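Local atomic coordinates of uncharacterized protein (Bacteroides eggerthii DSM 20697, PDB entry 4ECO), a protein that is of unknown function but, as a leucine-rich repeat protein, probably offers a curved solenoid surface for binding other proteins. Residues C259-T267 and N283-D294; K584-L592 and I602-Y610. All coordinates share one frame; numbering follows the deposited sequence.

Contact 1: residues C259-T267 and N283-D294; sequences CPNLTKLPT and NRGISGEQLKDD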
# COMPACT_ATOMS: atom_id res chain seq x y z
N CYS A 259 -19.22 -5.61 -2.22
CA CYS A 259 -20.61 -6.06 -2.34
C CYS A 259 -21.38 -4.88 -2.96
O CYS A 259 -21.73 -3.91 -2.26
CB CYS A 259 -21.15 -6.53 -0.99
SG CYS A 259 -20.28 -7.96 -0.30
N PRO A 260 -21.48 -4.89 -4.32
CA PRO A 260 -22.01 -3.72 -5.05
C PRO A 260 -23.44 -3.30 -4.73
O PRO A 260 -23.76 -2.13 -5.00
CB PRO A 260 -21.93 -4.15 -6.51
CG PRO A 260 -21.89 -5.62 -6.47
CD PRO A 260 -21.06 -5.93 -5.27
N ASN A 261 -24.27 -4.19 -4.17
CA ASN A 261 -25.64 -3.80 -3.90
C ASN A 261 -25.82 -3.28 -2.44
O ASN A 261 -26.95 -2.93 -2.06
CB ASN A 261 -26.60 -4.92 -4.24
CG ASN A 261 -26.53 -5.27 -5.72
OD1 ASN A 261 -26.48 -4.39 -6.60
ND2 ASN A 261 -26.44 -6.56 -6.02
N LEU A 262 -24.72 -3.11 -1.70
CA LEU A 262 -24.77 -2.49 -0.38
C LEU A 262 -25.00 -1.00 -0.55
O LEU A 262 -24.35 -0.38 -1.39
CB LEU A 262 -23.48 -2.74 0.44
CG LEU A 262 -23.15 -4.16 0.89
CD1 LEU A 262 -21.91 -4.17 1.72
CD2 LEU A 262 -24.26 -4.79 1.71
N THR A 263 -25.93 -0.41 0.22
CA THR A 263 -26.20 1.03 0.20
C THR A 263 -25.82 1.59 1.56
O THR A 263 -25.78 2.82 1.74
CB THR A 263 -27.64 1.36 -0.19
OG1 THR A 263 -28.57 0.57 0.57
CG2 THR A 263 -27.89 1.19 -1.67
N LYS A 264 -25.50 0.69 2.50
CA LYS A 264 -25.05 0.96 3.87
C LYS A 264 -24.31 -0.26 4.37
O LYS A 264 -24.43 -1.33 3.78
CB LYS A 264 -26.23 1.32 4.81
CG LYS A 264 -27.12 0.14 5.21
CD LYS A 264 -28.18 0.51 6.22
CE LYS A 264 -28.65 -0.73 6.93
NZ LYS A 264 -29.93 -0.50 7.63
N LEU A 265 -23.54 -0.12 5.45
CA LEU A 265 -22.84 -1.28 6.04
C LEU A 265 -23.82 -2.10 6.84
O LEU A 265 -24.71 -1.50 7.46
CB LEU A 265 -21.64 -0.86 6.92
CG LEU A 265 -20.47 -0.15 6.23
CD1 LEU A 265 -19.41 0.23 7.24
CD2 LEU A 265 -19.85 -1.03 5.15
N PRO A 266 -23.69 -3.46 6.85
CA PRO A 266 -24.61 -4.28 7.67
C PRO A 266 -24.50 -3.85 9.14
O PRO A 266 -23.43 -3.49 9.63
CB PRO A 266 -24.17 -5.73 7.42
CG PRO A 266 -22.86 -5.65 6.81
CD PRO A 266 -22.69 -4.30 6.17
N THR A 267 -25.64 -3.80 9.80
CA THR A 267 -25.78 -3.26 11.16
C THR A 267 -25.20 -4.16 12.27
O THR A 267 -25.06 -3.69 13.41
CB THR A 267 -27.26 -3.01 11.44
OG1 THR A 267 -27.96 -4.24 11.32
CG2 THR A 267 -27.85 -1.97 10.50
N ASN A 283 -16.99 -1.01 -1.46
CA ASN A 283 -18.45 -0.92 -1.38
C ASN A 283 -18.89 0.45 -1.91
O ASN A 283 -19.31 1.33 -1.15
CB ASN A 283 -18.91 -1.19 0.02
CG ASN A 283 -18.57 -2.58 0.50
OD1 ASN A 283 -18.84 -3.58 -0.18
ND2 ASN A 283 -17.99 -2.66 1.69
N ARG A 284 -18.75 0.64 -3.24
CA ARG A 284 -19.02 1.89 -3.92
C ARG A 284 -20.48 2.11 -4.20
O ARG A 284 -20.83 3.20 -4.68
CB ARG A 284 -18.22 1.99 -5.20
CG ARG A 284 -16.95 2.77 -4.93
CD ARG A 284 -16.02 2.79 -6.10
NE ARG A 284 -14.83 3.55 -5.74
CZ ARG A 284 -13.75 3.68 -6.50
NH1 ARG A 284 -13.71 3.10 -7.70
NH2 ARG A 284 -12.70 4.37 -6.07
N GLY A 285 -21.35 1.18 -3.80
CA GLY A 285 -22.79 1.37 -3.86
C GLY A 285 -23.24 2.26 -2.71
O GLY A 285 -24.32 2.86 -2.77
N ILE A 286 -22.40 2.35 -1.65
CA ILE A 286 -22.62 3.13 -0.43
C ILE A 286 -22.15 4.55 -0.66
O ILE A 286 -20.97 4.77 -0.95
CB ILE A 286 -21.92 2.51 0.83
CG1 ILE A 286 -22.03 0.96 0.90
CG2 ILE A 286 -22.42 3.21 2.13
CD1 ILE A 286 -21.31 0.27 2.08
N SER A 287 -23.06 5.53 -0.45
CA SER A 287 -22.74 6.96 -0.59
C SER A 287 -21.65 7.36 0.41
O SER A 287 -21.53 6.74 1.48
CB SER A 287 -23.98 7.82 -0.39
OG SER A 287 -24.34 7.93 0.98
N GLY A 288 -20.90 8.41 0.07
CA GLY A 288 -19.84 8.89 0.94
C GLY A 288 -20.35 9.27 2.32
O GLY A 288 -19.67 9.01 3.32
N GLU A 289 -21.55 9.88 2.34
CA GLU A 289 -22.25 10.36 3.53
C GLU A 289 -22.63 9.15 4.43
O GLU A 289 -22.35 9.14 5.63
CB GLU A 289 -23.50 11.16 3.09
CG GLU A 289 -23.25 12.41 2.24
CD GLU A 289 -22.58 12.28 0.88
OE1 GLU A 289 -22.69 11.20 0.26
OE2 GLU A 289 -21.92 13.26 0.44
N GLN A 290 -23.23 8.12 3.82
CA GLN A 290 -23.70 6.91 4.50
C GLN A 290 -22.53 6.10 5.11
O GLN A 290 -22.66 5.59 6.23
CB GLN A 290 -24.50 6.02 3.52
CG GLN A 290 -25.21 4.82 4.15
CD GLN A 290 -26.09 5.18 5.32
OE1 GLN A 290 -27.08 5.94 5.20
NE2 GLN A 290 -25.74 4.67 6.47
N LEU A 291 -21.40 5.98 4.38
CA LEU A 291 -20.23 5.25 4.87
C LEU A 291 -19.59 6.04 6.02
O LEU A 291 -19.19 5.41 7.01
CB LEU A 291 -19.25 4.98 3.73
CG LEU A 291 -18.16 3.94 4.02
CD1 LEU A 291 -18.74 2.55 4.18
CD2 LEU A 291 -17.13 3.93 2.94
N LYS A 292 -19.56 7.39 5.93
CA LYS A 292 -19.03 8.27 6.99
C LYS A 292 -19.85 8.06 8.27
O LYS A 292 -19.28 7.93 9.36
CB LYS A 292 -19.08 9.76 6.54
CG LYS A 292 -18.66 10.80 7.61
CD LYS A 292 -19.47 12.09 7.49
CE LYS A 292 -20.57 12.25 8.54
NZ LYS A 292 -20.05 12.66 9.89
N ASP A 293 -21.18 7.97 8.11
CA ASP A 293 -22.14 7.74 9.19
C ASP A 293 -21.99 6.32 9.80
O ASP A 293 -22.01 6.20 11.02
CB ASP A 293 -23.57 7.97 8.68
CG ASP A 293 -23.90 9.45 8.46
OD1 ASP A 293 -23.24 10.31 9.10
OD2 ASP A 293 -24.86 9.74 7.69
N ASP A 294 -21.78 5.28 8.96
CA ASP A 294 -21.58 3.90 9.44
C ASP A 294 -20.25 3.80 10.20
O ASP A 294 -20.22 3.18 11.28
CB ASP A 294 -21.63 2.88 8.29
CG ASP A 294 -22.99 2.70 7.62
OD1 ASP A 294 -24.02 2.62 8.36
OD2 ASP A 294 -23.02 2.53 6.38
O HOH W 1 -21.74 -1.09 -2.01
O HOH W 2 -25.97 4.95 0.01

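Contact 2: residues K584-L592 and I602-Y610; sequences KITPNISVL and IDLSYVCPY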
# COMPACT_ATOMS: atom_id res chain seq x y z
N LYS A 584 40.60 11.19 -22.33
CA LYS A 584 40.23 9.87 -22.84
C LYS A 584 39.31 9.22 -21.81
O LYS A 584 39.58 9.32 -20.61
CB LYS A 584 41.47 9.00 -23.09
CG LYS A 584 42.20 9.33 -24.37
CD LYS A 584 43.36 8.38 -24.54
CE LYS A 584 44.30 8.76 -25.66
NZ LYS A 584 45.57 7.99 -25.59
N ILE A 585 38.20 8.61 -22.26
CA ILE A 585 37.27 7.97 -21.33
C ILE A 585 37.97 6.77 -20.72
O ILE A 585 38.70 6.05 -21.41
CB ILE A 585 35.91 7.59 -22.00
CG1 ILE A 585 35.27 8.83 -22.66
CG2 ILE A 585 34.93 6.89 -21.01
CD1 ILE A 585 34.96 10.05 -21.74
N THR A 586 37.80 6.61 -19.41
CA THR A 586 38.41 5.57 -18.59
C THR A 586 37.46 4.36 -18.47
O THR A 586 36.24 4.55 -18.41
CB THR A 586 38.77 6.15 -17.23
OG1 THR A 586 37.60 6.71 -16.61
CG2 THR A 586 39.85 7.19 -17.33
N PRO A 587 37.99 3.12 -18.40
CA PRO A 587 37.11 1.93 -18.32
C PRO A 587 36.23 1.85 -17.06
O PRO A 587 35.22 1.12 -17.11
CB PRO A 587 38.07 0.74 -18.34
CG PRO A 587 39.41 1.28 -18.16
CD PRO A 587 39.41 2.73 -18.52
N ASN A 588 36.56 2.59 -15.97
CA ASN A 588 35.76 2.56 -14.75
C ASN A 588 34.38 3.17 -15.01
O ASN A 588 33.42 2.75 -14.35
CB ASN A 588 36.45 3.26 -13.58
CG ASN A 588 35.78 2.99 -12.22
OD1 ASN A 588 35.49 1.84 -11.84
ND2 ASN A 588 35.54 4.05 -11.45
N ILE A 589 34.24 4.10 -15.99
CA ILE A 589 32.90 4.62 -16.33
C ILE A 589 32.35 3.61 -17.34
O ILE A 589 32.43 3.82 -18.54
CB ILE A 589 32.94 6.10 -16.82
CG1 ILE A 589 33.51 7.01 -15.69
CG2 ILE A 589 31.54 6.60 -17.25
CD1 ILE A 589 34.37 8.15 -16.11
N SER A 590 31.89 2.44 -16.81
CA SER A 590 31.44 1.24 -17.55
C SER A 590 30.04 1.41 -18.17
O SER A 590 29.67 0.61 -19.03
CB SER A 590 31.48 -0.00 -16.67
OG SER A 590 30.82 0.19 -15.42
N VAL A 591 29.28 2.44 -17.77
CA VAL A 591 27.98 2.74 -18.38
C VAL A 591 28.03 4.21 -18.81
O VAL A 591 28.00 5.10 -17.96
CB VAL A 591 26.74 2.44 -17.49
CG1 VAL A 591 25.45 2.82 -18.22
CG2 VAL A 591 26.69 0.97 -17.08
N LEU A 592 28.17 4.45 -20.12
CA LEU A 592 28.26 5.81 -20.63
C LEU A 592 27.26 6.04 -21.75
O LEU A 592 27.28 5.36 -22.78
CB LEU A 592 29.70 6.08 -21.13
CG LEU A 592 30.01 7.43 -21.78
CD1 LEU A 592 29.98 8.60 -20.77
CD2 LEU A 592 31.37 7.37 -22.41
N ILE A 602 34.93 12.72 -29.05
CA ILE A 602 35.33 11.88 -27.91
C ILE A 602 36.25 10.72 -28.37
O ILE A 602 36.03 10.11 -29.42
CB ILE A 602 34.04 11.37 -27.19
CG1 ILE A 602 34.32 10.82 -25.77
CG2 ILE A 602 33.17 10.44 -28.05
CD1 ILE A 602 33.06 10.80 -24.84
N ASP A 603 37.29 10.44 -27.55
CA ASP A 603 38.28 9.38 -27.73
C ASP A 603 37.96 8.22 -26.77
O ASP A 603 38.11 8.36 -25.56
CB ASP A 603 39.69 9.95 -27.48
CG ASP A 603 40.85 9.02 -27.85
OD1 ASP A 603 40.64 7.79 -27.86
OD2 ASP A 603 41.97 9.54 -28.11
N LEU A 604 37.53 7.09 -27.32
CA LEU A 604 37.15 5.91 -26.53
C LEU A 604 38.21 4.78 -26.63
O LEU A 604 37.88 3.59 -26.45
CB LEU A 604 35.78 5.40 -26.99
CG LEU A 604 34.60 6.35 -26.85
CD1 LEU A 604 33.32 5.68 -27.25
CD2 LEU A 604 34.43 6.82 -25.44
N SER A 605 39.48 5.15 -26.89
CA SER A 605 40.61 4.23 -27.05
C SER A 605 40.75 3.23 -25.93
O SER A 605 41.00 2.06 -26.21
CB SER A 605 41.91 4.99 -27.15
OG SER A 605 41.96 5.73 -28.35
N TYR A 606 40.61 3.69 -24.68
CA TYR A 606 40.82 2.90 -23.47
C TYR A 606 39.65 1.98 -23.16
O TYR A 606 39.86 0.93 -22.54
CB TYR A 606 41.07 3.81 -22.25
CG TYR A 606 42.35 4.64 -22.28
CD1 TYR A 606 43.45 4.23 -23.04
CD2 TYR A 606 42.50 5.76 -21.47
CE1 TYR A 606 44.64 4.97 -23.04
CE2 TYR A 606 43.69 6.48 -21.44
CZ TYR A 606 44.76 6.08 -22.23
OH TYR A 606 45.91 6.83 -22.22
N VAL A 607 38.44 2.37 -23.56
CA VAL A 607 37.24 1.59 -23.25
C VAL A 607 36.95 0.57 -24.37
O VAL A 607 36.18 -0.36 -24.15
CB VAL A 607 36.00 2.48 -22.95
CG1 VAL A 607 36.26 3.39 -21.76
CG2 VAL A 607 35.57 3.30 -24.17
N CYS A 608 37.59 0.73 -25.56
CA CYS A 608 37.38 -0.14 -26.71
C CYS A 608 37.58 -1.64 -26.36
O CYS A 608 36.64 -2.40 -26.56
CB CYS A 608 38.26 0.28 -27.87
SG CYS A 608 38.01 -0.70 -29.37
N PRO A 609 38.73 -2.11 -25.81
CA PRO A 609 38.85 -3.55 -25.52
C PRO A 609 37.78 -4.06 -24.55
O PRO A 609 37.44 -5.23 -24.60
CB PRO A 609 40.24 -3.69 -24.91
CG PRO A 609 40.66 -2.33 -24.56
CD PRO A 609 40.01 -1.42 -25.51
N TYR A 610 37.22 -3.16 -23.72
CA TYR A 610 36.14 -3.48 -22.79
C TYR A 610 34.82 -3.62 -23.54
O TYR A 610 33.97 -4.43 -23.16
CB TYR A 610 36.04 -2.41 -21.72
CG TYR A 610 37.12 -2.51 -20.67
CD1 TYR A 610 38.37 -1.89 -20.85
CD2 TYR A 610 36.93 -3.24 -19.50
CE1 TYR A 610 39.39 -1.99 -19.90
CE2 TYR A 610 37.93 -3.33 -18.53
CZ TYR A 610 39.14 -2.69 -18.72
OH TYR A 610 40.09 -2.76 -17.74
O HOH W 3 39.26 6.24 -23.97

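Contact 1: residues C259-T267 and N283-D294
L265 meets the side chain of D294 twice, through its backbone amide and through its isobutyl group. The carboxylate of D294 accepts a hydrogen bond from the backbone N-H of L265, with OD2 2.9 Å from L265 N; the bond is nearly straight (168°), but the N-H comes from above the carboxylate plane, 56° out of it. D294 CG lies anti to its own carbonyl carbon (chi1 -68°), which carries the carboxylate to L265 N. Separately, D294 CB packs against L265 CD1 at 3.6 Å. An aspartate suits the place: its CB rests on the leucine and its short arm holds OD2 at the amide; Q290 NE2 adds only weak bonds to the same carboxylate. With an alanine here the L265 amide would lose this acceptor, and the K264-L265 backbone would probably be held less firmly to the helix.

The isobutyl group of L265 also meets two aliphatic neighbours. Its CD2 meets I286 CD1 at 3.6 Å, the two side chains crossing at about a right angle, while CG rests on L291 CD1. Branched I286 also lays CG2 beside the carbonyl of T263, and Q290 passes CG by that same oxygen and K264 CB.

At the other end, the side-chain amide of N283 is used at both ends: OD1 accepts a hydrogen bond from C259 N at 2.9 Å, almost in line with the C=O, and ND2 donates to V256 O, which fixes the group's rotation. L262 CD1 lies against the same amide. G285 suits its turn because a side chain there would run into the carbonyls of P260 and L262; one water joins C259 O, L262 O and G285 N.

Such an inward asparagine after a strand, with leucines packed between successive coils, is characteristic of the leucine-rich repeat solenoid.

Contact 2: residues K584-L592 and I602-Y610
K584 CG stands anti to the carbonyl carbon (chi1 -78°), and the extended chain carries CD over one face of the Y606 ring; Y606 CG, likewise anti to its carbonyl carbon (chi1 -65°), brings the ring under the lysine chain. K584 CD sits 3.8 Å from the centroid of the Y606 ring, 22° off the normal, a CH-pi contact that suits a long aliphatic chain at a partly exposed edge. D603 runs alongside the lysine, and the opposite charges, though not touching, probably attract.

Beta-branched I585 suits its buried place by sending two arms to different neighbours: CG1 meets L604 CD2 at 3.5 Å and I602 CD1 at 3.7 Å, while CG2 reaches V607 CG1. This aliphatic cluster lies in the last coils of the leucine-rich repeat solenoid, near its C-terminal end, where L618 and I626 pack against it and a disulfide holds C608 to C629.

The backbones join through a weak bond from I585 N to D603 O (3.3 Å) and a water that donates to I585 O and D603 O and accepts from Y606 N. D603 OD1 accepts a hydrogen bond from S605 N at 3.0 Å, forming an Asx turn. Further along, rigid P587 lays CB over a face of the Y610 ring, 3.6 Å from its centroid.

Overall arrangement
From the N terminus, the chain first reaches contact 1, where the loop after strand 253-257 meets the start of helix 288-300; the short loop it closes carries strand 277-279, and two successive coils are tied together from just beyond their strands out to the helix. The chain then winds through many further parallel strands before contact 2, whose segments 584-592 and 602-610 close a second short loop, linking the approach to strand 591-593 with strand 601-603 and helix 608-612. The two contacts follow in series, neither nested nor crossed. The centres of contact 1 and contact 2 are about 64 Å apart, on opposite sides of the chain's centre, and the two do not touch.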